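Local coordinates for protein N5-carboxyaminoimidazole ribonucleotide synthetase (Bacillus anthracis, PDB 3Q2O) that probably catalyses the ATP-dependent carboxylation of 5-aminoimidazole ribonucleotide with bicarbonate to N5-carboxyaminoimidazole ribonucleotide in purine biosynthesis, at residues V79-E84 with L275-H280; I200-V205 with V255-V260; A243-L248 with V260-T265; Y285-C290 with H357-N362. One frame throughout, in Å; residues are numbered along the deposited sequence.

All four contacts reach the large antiparallel sheet of the ATP-grasp and C-terminal parts. Contacts 2 and 3 share V260 on strand 256-264: contact 2 pairs that strand with strand 195-203, and contact 3 covers it with helix 235-251. Both are buried, and contact 3 is wholly apolar. Contact 1 is partly buried and polar, joining the pre-ATP-grasp strand 78-81 to the end of edge strand 270-276 beside a hydrated magnesium ion. It touches contact 2, where A276 O takes a probable hydrogen bond from A259 N. Contact 4 is set apart from these three, about 20 Å centre to centre from contact 2; also buried, it uses side-chain hydrogen bonds and meets the second subunit.

Contact 1: V79-E84 with L275-H280. With MG (magnesium ion), chain C.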
# COMPACT_ATOMS: atom_id res chain seq x y z
N VAL A 79 -2.08 17.73 -12.23
CA VAL A 79 -2.19 18.39 -10.94
C VAL A 79 -3.51 17.98 -10.28
O VAL A 79 -4.55 17.94 -10.93
CB VAL A 79 -2.16 19.95 -11.07
CG1 VAL A 79 -2.28 20.64 -9.70
CG2 VAL A 79 -0.87 20.39 -11.75
N THR A 80 -3.43 17.64 -8.99
CA THR A 80 -4.60 17.37 -8.18
C THR A 80 -4.43 18.17 -6.89
O THR A 80 -3.44 18.88 -6.70
CB THR A 80 -4.81 15.83 -7.95
OG1 THR A 80 -6.03 15.60 -7.21
CG2 THR A 80 -3.64 15.22 -7.17
N TYR A 81 -5.40 18.07 -6.00
CA TYR A 81 -5.38 18.84 -4.77
C TYR A 81 -5.91 17.98 -3.62
O TYR A 81 -6.75 17.09 -3.82
CB TYR A 81 -6.23 20.10 -4.92
CG TYR A 81 -7.65 19.76 -5.29
CD1 TYR A 81 -8.06 19.72 -6.62
CD2 TYR A 81 -8.57 19.41 -4.31
CE1 TYR A 81 -9.36 19.36 -6.96
CE2 TYR A 81 -9.87 19.04 -4.64
CZ TYR A 81 -10.26 19.02 -5.96
OH TYR A 81 -11.55 18.66 -6.26
N GLU A 82 -5.39 18.24 -2.42
CA GLU A 82 -6.00 17.80 -1.18
C GLU A 82 -6.67 19.01 -0.52
O GLU A 82 -7.67 18.89 0.18
CB GLU A 82 -4.94 17.23 -0.24
CG GLU A 82 -5.12 17.73 1.20
CD GLU A 82 -3.93 17.47 2.07
OE1 GLU A 82 -3.21 18.44 2.39
OE2 GLU A 82 -3.74 16.31 2.45
N PHE A 83 -6.10 20.19 -0.75
CA PHE A 83 -6.63 21.42 -0.18
C PHE A 83 -7.70 22.00 -1.11
O PHE A 83 -7.44 22.21 -2.30
CB PHE A 83 -5.50 22.43 0.06
CG PHE A 83 -5.97 23.75 0.60
CD1 PHE A 83 -6.00 24.88 -0.21
CD2 PHE A 83 -6.40 23.86 1.92
CE1 PHE A 83 -6.46 26.11 0.29
CE2 PHE A 83 -6.87 25.09 2.43
CZ PHE A 83 -6.88 26.21 1.60
N GLU A 84 -8.89 22.23 -0.57
CA GLU A 84 -10.08 22.55 -1.38
C GLU A 84 -10.26 24.05 -1.64
O GLU A 84 -10.86 24.43 -2.65
CB GLU A 84 -11.35 22.07 -0.69
CG GLU A 84 -11.57 20.57 -0.68
CD GLU A 84 -12.98 20.22 -0.22
OE1 GLU A 84 -13.94 20.94 -0.61
OE2 GLU A 84 -13.13 19.23 0.52
N LEU A 275 -20.61 16.96 0.59
CA LEU A 275 -19.75 16.37 -0.42
C LEU A 275 -18.30 16.79 -0.18
O LEU A 275 -18.05 17.92 0.26
CB LEU A 275 -20.17 16.85 -1.82
CG LEU A 275 -21.63 16.64 -2.22
CD1 LEU A 275 -21.92 17.10 -3.66
CD2 LEU A 275 -22.02 15.19 -2.07
N ALA A 276 -17.36 15.89 -0.45
CA ALA A 276 -15.94 16.28 -0.48
C ALA A 276 -15.35 15.78 -1.78
O ALA A 276 -15.34 14.57 -2.03
CB ALA A 276 -15.17 15.74 0.73
N PRO A 277 -14.90 16.70 -2.64
CA PRO A 277 -14.37 16.30 -3.95
C PRO A 277 -12.90 15.89 -3.87
O PRO A 277 -12.04 16.46 -4.53
CB PRO A 277 -14.58 17.55 -4.80
CG PRO A 277 -14.49 18.68 -3.81
CD PRO A 277 -14.96 18.16 -2.49
N ARG A 278 -12.63 14.87 -3.06
CA ARG A 278 -11.27 14.39 -2.79
C ARG A 278 -11.41 13.10 -2.01
O ARG A 278 -12.49 12.81 -1.50
CB ARG A 278 -10.48 15.40 -1.93
CG ARG A 278 -11.26 15.94 -0.74
CD ARG A 278 -10.35 16.64 0.29
NE ARG A 278 -11.15 17.22 1.37
CZ ARG A 278 -11.64 16.54 2.42
NH1 ARG A 278 -11.42 15.23 2.56
NH2 ARG A 278 -12.34 17.18 3.33
N PRO A 279 -10.30 12.33 -1.88
CA PRO A 279 -10.25 11.29 -0.87
C PRO A 279 -10.64 11.89 0.47
O PRO A 279 -10.33 13.07 0.75
CB PRO A 279 -8.76 10.91 -0.85
CG PRO A 279 -8.31 11.14 -2.26
CD PRO A 279 -9.07 12.40 -2.68
N HIS A 280 -11.27 11.08 1.30
CA HIS A 280 -11.90 11.52 2.53
C HIS A 280 -11.56 10.58 3.68
O HIS A 280 -11.33 9.38 3.48
CB HIS A 280 -13.42 11.55 2.29
CG HIS A 280 -14.20 12.24 3.36
ND1 HIS A 280 -14.83 11.55 4.37
CD2 HIS A 280 -14.49 13.55 3.56
CE1 HIS A 280 -15.45 12.41 5.17
NE2 HIS A 280 -15.26 13.62 4.70
MG MG C . -17.24 19.11 1.80
O HOH W 1 -8.96 15.81 -4.96
O HOH W 2 -15.19 18.80 1.92
O HOH W 3 -16.68 20.57 0.35
O HOH W 4 -19.03 20.38 1.37
O HOH W 5 -17.79 17.91 3.23
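E84 sets its carboxylate against the CD corner of the P277 ring, crossing it at about a right angle with OE1 3.5 Å from P277 CD, and brings its other oxygen to R278. That pair, R278 NE to E84 OE2 at 2.9 Å, is a salt bridge with a weak hydrogen bond in it: the N-H...O angle is 129°, and the carboxylate and guanidinium planes are turned 52° apart. The A276 methyl covers one face of the guanidinium over its centre, while R278 NH1 bonds to P279 O at 3.0 Å in the guanidinium plane. The arginine is thus tied back to its own segment as well as to E84. P277 is the centre of an inverse gamma turn.

Y81 makes the second link. Its CG sits between the backbone N and the carbonyl carbon (chi1 58°), which carries the ring across toward P277, where OH gives a weak hydrogen bond to P277 O at 2.8 Å. A water above one face of the ring, offset toward its rim, donates both to Y81 O and to P277 O. The neighbouring E82 carboxylate is held by the backbone amides of G23 and G26 in what looks like a Rossmann-type glycine loop.

The magnesium ion is bound by L275 O at 2.1 Å and by four waters. One of these waters donates to E84 OE1 at 2.9 Å, an oxygen that also receives Q111 NE2. Through E84 the pre-ATP-grasp part reaches the metal site by way of water. This second-shell carboxylate, its negative charge partly offset by R278, is well placed to offset part of the charge of the hydrated ion.

Contact 2: I200-V205 with V255-V260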
# COMPACT_ATOMS: atom_id res chain seq x y z
N ILE A 200 -17.83 6.47 -1.10
CA ILE A 200 -16.81 7.04 -1.97
C ILE A 200 -17.08 6.59 -3.41
O ILE A 200 -17.17 5.39 -3.69
CB ILE A 200 -15.37 6.59 -1.55
CG1 ILE A 200 -15.09 6.83 -0.05
CG2 ILE A 200 -14.31 7.24 -2.44
CD1 ILE A 200 -15.10 8.28 0.40
N VAL A 201 -17.23 7.55 -4.32
CA VAL A 201 -17.40 7.23 -5.74
C VAL A 201 -16.22 7.75 -6.56
O VAL A 201 -15.70 8.83 -6.31
CB VAL A 201 -18.77 7.72 -6.36
CG1 VAL A 201 -19.91 6.93 -5.78
CG2 VAL A 201 -19.03 9.19 -6.11
N ILE A 202 -15.80 6.95 -7.53
CA ILE A 202 -14.66 7.29 -8.38
C ILE A 202 -15.14 7.36 -9.82
O ILE A 202 -15.92 6.50 -10.27
CB ILE A 202 -13.56 6.21 -8.31
CG1 ILE A 202 -13.25 5.79 -6.86
CG2 ILE A 202 -12.29 6.64 -9.14
CD1 ILE A 202 -12.67 6.92 -5.98
N ARG A 203 -14.68 8.38 -10.54
CA ARG A 203 -14.96 8.49 -11.97
C ARG A 203 -13.72 8.99 -12.70
O ARG A 203 -13.18 10.04 -12.37
CB ARG A 203 -16.17 9.40 -12.23
CG ARG A 203 -16.68 9.36 -13.66
CD ARG A 203 -18.08 10.01 -13.80
NE ARG A 203 -18.48 10.09 -15.20
CZ ARG A 203 -18.14 11.08 -16.02
NH1 ARG A 203 -17.41 12.10 -15.59
NH2 ARG A 203 -18.55 11.05 -17.29
N SER A 204 -13.25 8.21 -13.66
CA SER A 204 -12.02 8.56 -14.36
C SER A 204 -12.28 9.63 -15.42
O SER A 204 -13.43 9.94 -15.75
CB SER A 204 -11.39 7.33 -15.01
OG SER A 204 -12.17 6.90 -16.11
N VAL A 205 -11.18 10.17 -15.96
CA VAL A 205 -11.22 11.13 -17.05
C VAL A 205 -12.12 10.61 -18.19
O VAL A 205 -12.92 11.37 -18.74
CB VAL A 205 -9.77 11.43 -17.55
CG1 VAL A 205 -9.77 12.17 -18.89
CG2 VAL A 205 -9.01 12.25 -16.51
N VAL A 255 -14.80 14.00 -12.10
CA VAL A 255 -13.56 13.35 -12.46
C VAL A 255 -12.73 13.32 -11.19
O VAL A 255 -12.54 14.35 -10.54
CB VAL A 255 -12.82 14.07 -13.61
CG1 VAL A 255 -11.41 13.47 -13.80
CG2 VAL A 255 -13.67 14.02 -14.92
N GLY A 256 -12.25 12.14 -10.82
CA GLY A 256 -11.53 11.95 -9.58
C GLY A 256 -12.38 11.25 -8.53
O GLY A 256 -13.08 10.27 -8.82
N THR A 257 -12.33 11.79 -7.32
CA THR A 257 -12.89 11.15 -6.13
C THR A 257 -13.98 12.05 -5.57
O THR A 257 -13.80 13.28 -5.50
CB THR A 257 -11.79 10.90 -5.05
OG1 THR A 257 -10.70 10.18 -5.63
CG2 THR A 257 -12.35 10.07 -3.87
N LEU A 258 -15.11 11.45 -5.17
CA LEU A 258 -16.17 12.17 -4.46
C LEU A 258 -16.67 11.37 -3.24
O LEU A 258 -17.16 10.24 -3.38
CB LEU A 258 -17.35 12.49 -5.41
CG LEU A 258 -18.52 13.32 -4.86
CD1 LEU A 258 -18.09 14.76 -4.54
CD2 LEU A 258 -19.72 13.29 -5.84
N ALA A 259 -16.53 11.96 -2.06
CA ALA A 259 -17.12 11.37 -0.86
C ALA A 259 -18.52 11.95 -0.66
O ALA A 259 -18.67 13.17 -0.61
CB ALA A 259 -16.26 11.67 0.35
N VAL A 260 -19.52 11.09 -0.55
CA VAL A 260 -20.89 11.55 -0.33
C VAL A 260 -21.33 11.14 1.06
O VAL A 260 -21.56 9.95 1.32
CB VAL A 260 -21.89 10.97 -1.38
CG1 VAL A 260 -23.26 11.69 -1.30
CG2 VAL A 260 -21.32 11.07 -2.79
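This is an antiparallel strand pairing within the central sheet of the ATP-grasp domain, strand 195-203 beside strand 256-264, the two running at 157° to each other. V201 with L258 and R203 with G256 are the hydrogen-bonded pairs. V201 N reaches L258 O at 2.9 Å in an almost straight bond (176°), and G256 N reaches R203 O at 2.8 Å. I202 with T257 lies between them and I200 with A259 just beyond V201, both non-hydrogen-bonded pairs, where CA-H groups approach carbonyls, as I202 CA does G256 O at 3.4 Å.

Side chains divide between the two faces. I200, I202, T257 and A259 share one; the first three meet helix 294-303, T257 OG1 being hydrogen-bonded to H298 ND1, and A259 packs on H280. V201 and L258 lie side by side on the face covered by helix 235-251, V201 CG2 standing 3.8 Å from L258 CB. The R203 side chain is on that face too, its NH1 bonded to L254 O. T257 CG2, anti to its own backbone N, sits between two isoleucines: it is 3.7 Å from I200 CG2 and 3.8 Å from I202 CD1. The other branch of I200 ends in CD1, which rests 3.6 Å from A259 CB.

Contact 3: A243-L248 with V260-T265; sequences AYAKVL and VEMFAT
Y244 carries the one flat group among the touching side chains, and neither its faces nor its edges meet strand 260-264. It is Y244 CB that touches, 4.1 Å from M262 CE. The Y244 side chain also touches L125 and P126 of a loop and I270 of strand 270-276.

The rest is aliphatic. Helix 235-251 packs on a face of the antiparallel sheet of the ATP-grasp domain, and strand 256-264 comes next after it in the chain. The 243-248 part passes strand 260-264 with an axis separation of 9.8 Å and an angle of 139° between their directions. A245 and V260 are the residues whose CA atoms come nearest across the contact. A245 CB sits 4.1 Å from V260 CG2 and 4.3 Å from M262 CE. One turn along, L248 reaches down with CD1 against both V260 methyls, 3.6 Å from CG1 and 4.0 Å from CG2, the two side chains meeting at a slant. V260 holds CG1 anti to its backbone N (chi1 -169°), which leaves one methyl for L248 and the other between L248 and A245. M262, extended beyond CG, runs out far enough that its terminal methyl, rather than its sulfur, makes the contact with Y244 and A245.

V199 and V201 of the next strand also press on A245, while L275 of edge strand 270-276 touches L248. Backbone bonds stay within each element, L248 N to Y244 O in the helix and V260 with V199 in the sheet, so helix and strand are joined through dispersion and the exclusion of water.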
# COMPACT_ATOMS: atom_id res chain seq x y z
N ALA A 243 -26.78 3.94 -5.14
CA ALA A 243 -27.49 4.54 -6.27
C ALA A 243 -27.41 6.07 -6.24
O ALA A 243 -27.17 6.71 -7.27
CB ALA A 243 -28.94 4.08 -6.29
N TYR A 244 -27.63 6.65 -5.07
CA TYR A 244 -27.60 8.10 -4.93
C TYR A 244 -26.22 8.62 -5.30
O TYR A 244 -26.10 9.64 -6.00
CB TYR A 244 -27.94 8.51 -3.49
CG TYR A 244 -29.41 8.47 -3.14
CD1 TYR A 244 -29.87 9.10 -1.98
CD2 TYR A 244 -30.34 7.85 -3.97
CE1 TYR A 244 -31.21 9.09 -1.64
CE2 TYR A 244 -31.69 7.85 -3.65
CZ TYR A 244 -32.12 8.47 -2.49
OH TYR A 244 -33.46 8.45 -2.16
N ALA A 245 -25.19 7.92 -4.83
CA ALA A 245 -23.81 8.36 -5.06
C ALA A 245 -23.44 8.29 -6.54
O ALA A 245 -22.79 9.21 -7.06
CB ALA A 245 -22.83 7.56 -4.20
N LYS A 246 -23.87 7.23 -7.22
CA LYS A 246 -23.68 7.11 -8.67
C LYS A 246 -24.35 8.23 -9.45
O LYS A 246 -23.75 8.82 -10.35
CB LYS A 246 -24.18 5.75 -9.19
CG LYS A 246 -23.30 4.60 -8.82
CD LYS A 246 -23.57 3.40 -9.72
CE LYS A 246 -24.08 2.22 -8.96
NZ LYS A 246 -23.82 0.93 -9.67
N VAL A 247 -25.61 8.53 -9.11
CA VAL A 247 -26.33 9.60 -9.81
C VAL A 247 -25.64 10.95 -9.62
O VAL A 247 -25.46 11.70 -10.58
CB VAL A 247 -27.84 9.65 -9.43
CG1 VAL A 247 -28.46 11.01 -9.78
CG2 VAL A 247 -28.59 8.55 -10.14
N LEU A 248 -25.22 11.25 -8.39
CA LEU A 248 -24.42 12.45 -8.11
C LEU A 248 -23.17 12.56 -8.98
O LEU A 248 -22.94 13.59 -9.62
CB LEU A 248 -24.00 12.50 -6.64
CG LEU A 248 -24.80 13.37 -5.69
CD1 LEU A 248 -24.06 13.49 -4.35
CD2 LEU A 248 -25.12 14.76 -6.25
N VAL A 260 -19.52 11.09 -0.55
CA VAL A 260 -20.89 11.55 -0.33
C VAL A 260 -21.33 11.14 1.06
O VAL A 260 -21.56 9.95 1.32
CB VAL A 260 -21.89 10.97 -1.38
CG1 VAL A 260 -23.26 11.69 -1.30
CG2 VAL A 260 -21.32 11.07 -2.79
N GLU A 261 -21.43 12.12 1.96
CA GLU A 261 -21.87 11.86 3.32
C GLU A 261 -23.37 12.06 3.41
O GLU A 261 -23.92 12.97 2.79
CB GLU A 261 -21.16 12.77 4.33
CG GLU A 261 -19.65 12.56 4.36
CD GLU A 261 -19.00 13.34 5.48
OE1 GLU A 261 -18.52 14.47 5.23
OE2 GLU A 261 -18.97 12.84 6.62
N MET A 262 -24.01 11.18 4.18
CA MET A 262 -25.46 11.02 4.19
C MET A 262 -25.97 10.73 5.58
O MET A 262 -25.20 10.34 6.46
CB MET A 262 -25.86 9.84 3.28
CG MET A 262 -25.45 10.00 1.81
SD MET A 262 -25.72 8.45 0.93
CE MET A 262 -24.96 8.75 -0.65
N PHE A 263 -27.27 10.96 5.78
CA PHE A 263 -28.02 10.53 6.96
C PHE A 263 -28.97 9.41 6.53
O PHE A 263 -29.67 9.53 5.51
CB PHE A 263 -28.86 11.68 7.52
CG PHE A 263 -28.07 12.89 7.91
CD1 PHE A 263 -28.20 14.07 7.19
CD2 PHE A 263 -27.20 12.85 9.00
CE1 PHE A 263 -27.46 15.21 7.54
CE2 PHE A 263 -26.45 13.98 9.36
CZ PHE A 263 -26.59 15.16 8.64
N ALA A 264 -28.99 8.33 7.31
CA ALA A 264 -29.89 7.21 7.08
C ALA A 264 -30.88 7.15 8.24
O ALA A 264 -30.46 7.09 9.40
CB ALA A 264 -29.10 5.90 6.99
N THR A 265 -32.17 7.19 7.95
CA THR A 265 -33.17 7.14 9.02
C THR A 265 -33.63 5.70 9.30
O THR A 265 -33.39 4.80 8.50
CB THR A 265 -34.42 7.98 8.70
OG1 THR A 265 -35.18 7.32 7.68
CG2 THR A 265 -34.03 9.42 8.27

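Contact 4: Y285-C290 with H357-N362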
# COMPACT_ATOMS: atom_id res chain seq x y z
N TYR A 285 -10.51 3.25 5.43
CA TYR A 285 -10.70 1.80 5.56
C TYR A 285 -10.28 1.03 4.31
O TYR A 285 -9.87 -0.14 4.40
CB TYR A 285 -12.16 1.47 5.88
CG TYR A 285 -13.13 1.58 4.70
CD1 TYR A 285 -13.83 2.75 4.45
CD2 TYR A 285 -13.35 0.48 3.87
CE1 TYR A 285 -14.74 2.83 3.37
CE2 TYR A 285 -14.23 0.54 2.80
CZ TYR A 285 -14.93 1.71 2.56
OH TYR A 285 -15.79 1.73 1.50
N THR A 286 -10.40 1.69 3.15
CA THR A 286 -10.14 1.06 1.85
C THR A 286 -8.69 0.64 1.67
O THR A 286 -8.39 -0.24 0.86
CB THR A 286 -10.48 1.99 0.65
OG1 THR A 286 -9.70 3.19 0.74
CG2 THR A 286 -11.98 2.34 0.64
N GLN A 287 -7.79 1.27 2.42
CA GLN A 287 -6.37 0.94 2.34
C GLN A 287 -6.09 -0.51 2.70
O GLN A 287 -5.20 -1.12 2.13
CB GLN A 287 -5.57 1.82 3.29
CG GLN A 287 -5.46 3.27 2.88
CD GLN A 287 -4.46 3.97 3.75
OE1 GLN A 287 -4.66 4.09 4.97
NE2 GLN A 287 -3.35 4.38 3.16
N ASP A 288 -6.84 -1.06 3.65
CA ASP A 288 -6.56 -2.42 4.11
C ASP A 288 -7.67 -3.42 3.83
O ASP A 288 -7.43 -4.62 3.83
CB ASP A 288 -6.20 -2.40 5.60
CG ASP A 288 -4.92 -1.62 5.87
OD1 ASP A 288 -3.86 -2.04 5.35
OD2 ASP A 288 -4.99 -0.60 6.56
N ALA A 289 -8.88 -2.92 3.56
CA ALA A 289 -10.04 -3.81 3.45
C ALA A 289 -10.59 -4.00 2.04
O ALA A 289 -11.42 -4.88 1.82
CB ALA A 289 -11.14 -3.34 4.39
N CYS A 290 -10.13 -3.18 1.09
CA CYS A 290 -10.66 -3.23 -0.27
C CYS A 290 -9.60 -3.64 -1.25
O CYS A 290 -8.41 -3.52 -0.99
CB CYS A 290 -11.26 -1.88 -0.70
SG CYS A 290 -12.80 -1.51 0.11
N HIS A 357 -4.44 6.77 11.55
CA HIS A 357 -5.64 5.95 11.75
C HIS A 357 -5.26 4.48 11.90
O HIS A 357 -4.17 4.08 11.52
CB HIS A 357 -6.67 6.15 10.61
CG HIS A 357 -6.20 5.67 9.27
ND1 HIS A 357 -5.47 6.47 8.42
CD2 HIS A 357 -6.34 4.48 8.64
CE1 HIS A 357 -5.19 5.80 7.31
NE2 HIS A 357 -5.69 4.58 7.43
N VAL A 358 -6.16 3.69 12.47
CA VAL A 358 -5.93 2.27 12.53
C VAL A 358 -7.13 1.53 11.93
O VAL A 358 -8.27 1.81 12.29
CB VAL A 358 -5.55 1.80 13.96
CG1 VAL A 358 -6.63 2.21 14.98
CG2 VAL A 358 -5.28 0.30 14.00
N ASN A 359 -6.86 0.65 10.96
CA ASN A 359 -7.88 -0.21 10.37
C ASN A 359 -7.88 -1.56 11.06
O ASN A 359 -6.88 -2.31 10.99
CB ASN A 359 -7.61 -0.38 8.86
CG ASN A 359 -7.94 0.88 8.07
OD1 ASN A 359 -8.82 1.66 8.47
ND2 ASN A 359 -7.26 1.08 6.95
N ILE A 360 -8.98 -1.87 11.73
CA ILE A 360 -9.11 -3.11 12.48
C ILE A 360 -9.93 -4.06 11.61
O ILE A 360 -11.11 -3.81 11.37
CB ILE A 360 -9.78 -2.90 13.88
CG1 ILE A 360 -9.05 -1.83 14.69
CG2 ILE A 360 -9.80 -4.22 14.71
CD1 ILE A 360 -9.80 -1.37 15.96
N LEU A 361 -9.29 -5.12 11.13
CA LEU A 361 -9.92 -6.09 10.25
C LEU A 361 -10.34 -7.31 11.05
O LEU A 361 -9.60 -7.77 11.93
CB LEU A 361 -8.95 -6.51 9.13
CG LEU A 361 -8.88 -5.66 7.85
CD1 LEU A 361 -8.57 -4.20 8.12
CD2 LEU A 361 -7.85 -6.24 6.89
N ASN A 362 -11.54 -7.80 10.77
CA ASN A 362 -12.07 -8.98 11.43
C ASN A 362 -13.28 -9.48 10.65
O ASN A 362 -14.03 -8.67 10.12
CB ASN A 362 -12.48 -8.66 12.87
CG ASN A 362 -12.65 -9.91 13.72
OD1 ASN A 362 -13.65 -10.62 13.62
ND2 ASN A 362 -11.66 -10.19 14.56
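N359 projects from strand 354-361, the C-terminal-domain part of the large antiparallel sheet shared with the ATP-grasp strands, toward the short helix 286-289. Its CB lies 3.5 Å from D288 OD2. CG, anti to the carbonyl carbon (chi1 -73°), comes alongside the backbone at Y285, and OD1 rests 3.5 Å from Y285 CA. At the tip, ND2 donates to D288 OD2 at 2.9 Å with an N-H...O angle of 163°. The oxygen lies near the amide plane, but the amide meets the carboxylate on its anti side and somewhat out of plane. ND2 also bonds to H284 O, and D288 OD2 also receives H342 NE2, so both ends of this bridge are doubly engaged.

H357, two residues earlier on the same side of the strand, makes a second crossing. Its NE2 gives a weak hydrogen bond to Q287 OE1, 2.7 Å long but bent to 123°: the oxygen is at the ring edge, near its plane, but displaced toward CE1, which is almost as close. Y344 OH holds ND1, and the H342 and H284 rings stack on the imidazole. The other end of the Q287 amide reaches into the dimer, NE2 bonding to E35 of the second subunit.

L361 completes the contact against D288: its CD1 packs 3.9 Å from D288 CB, and its CD2 lies 3.5 Å from D288 O.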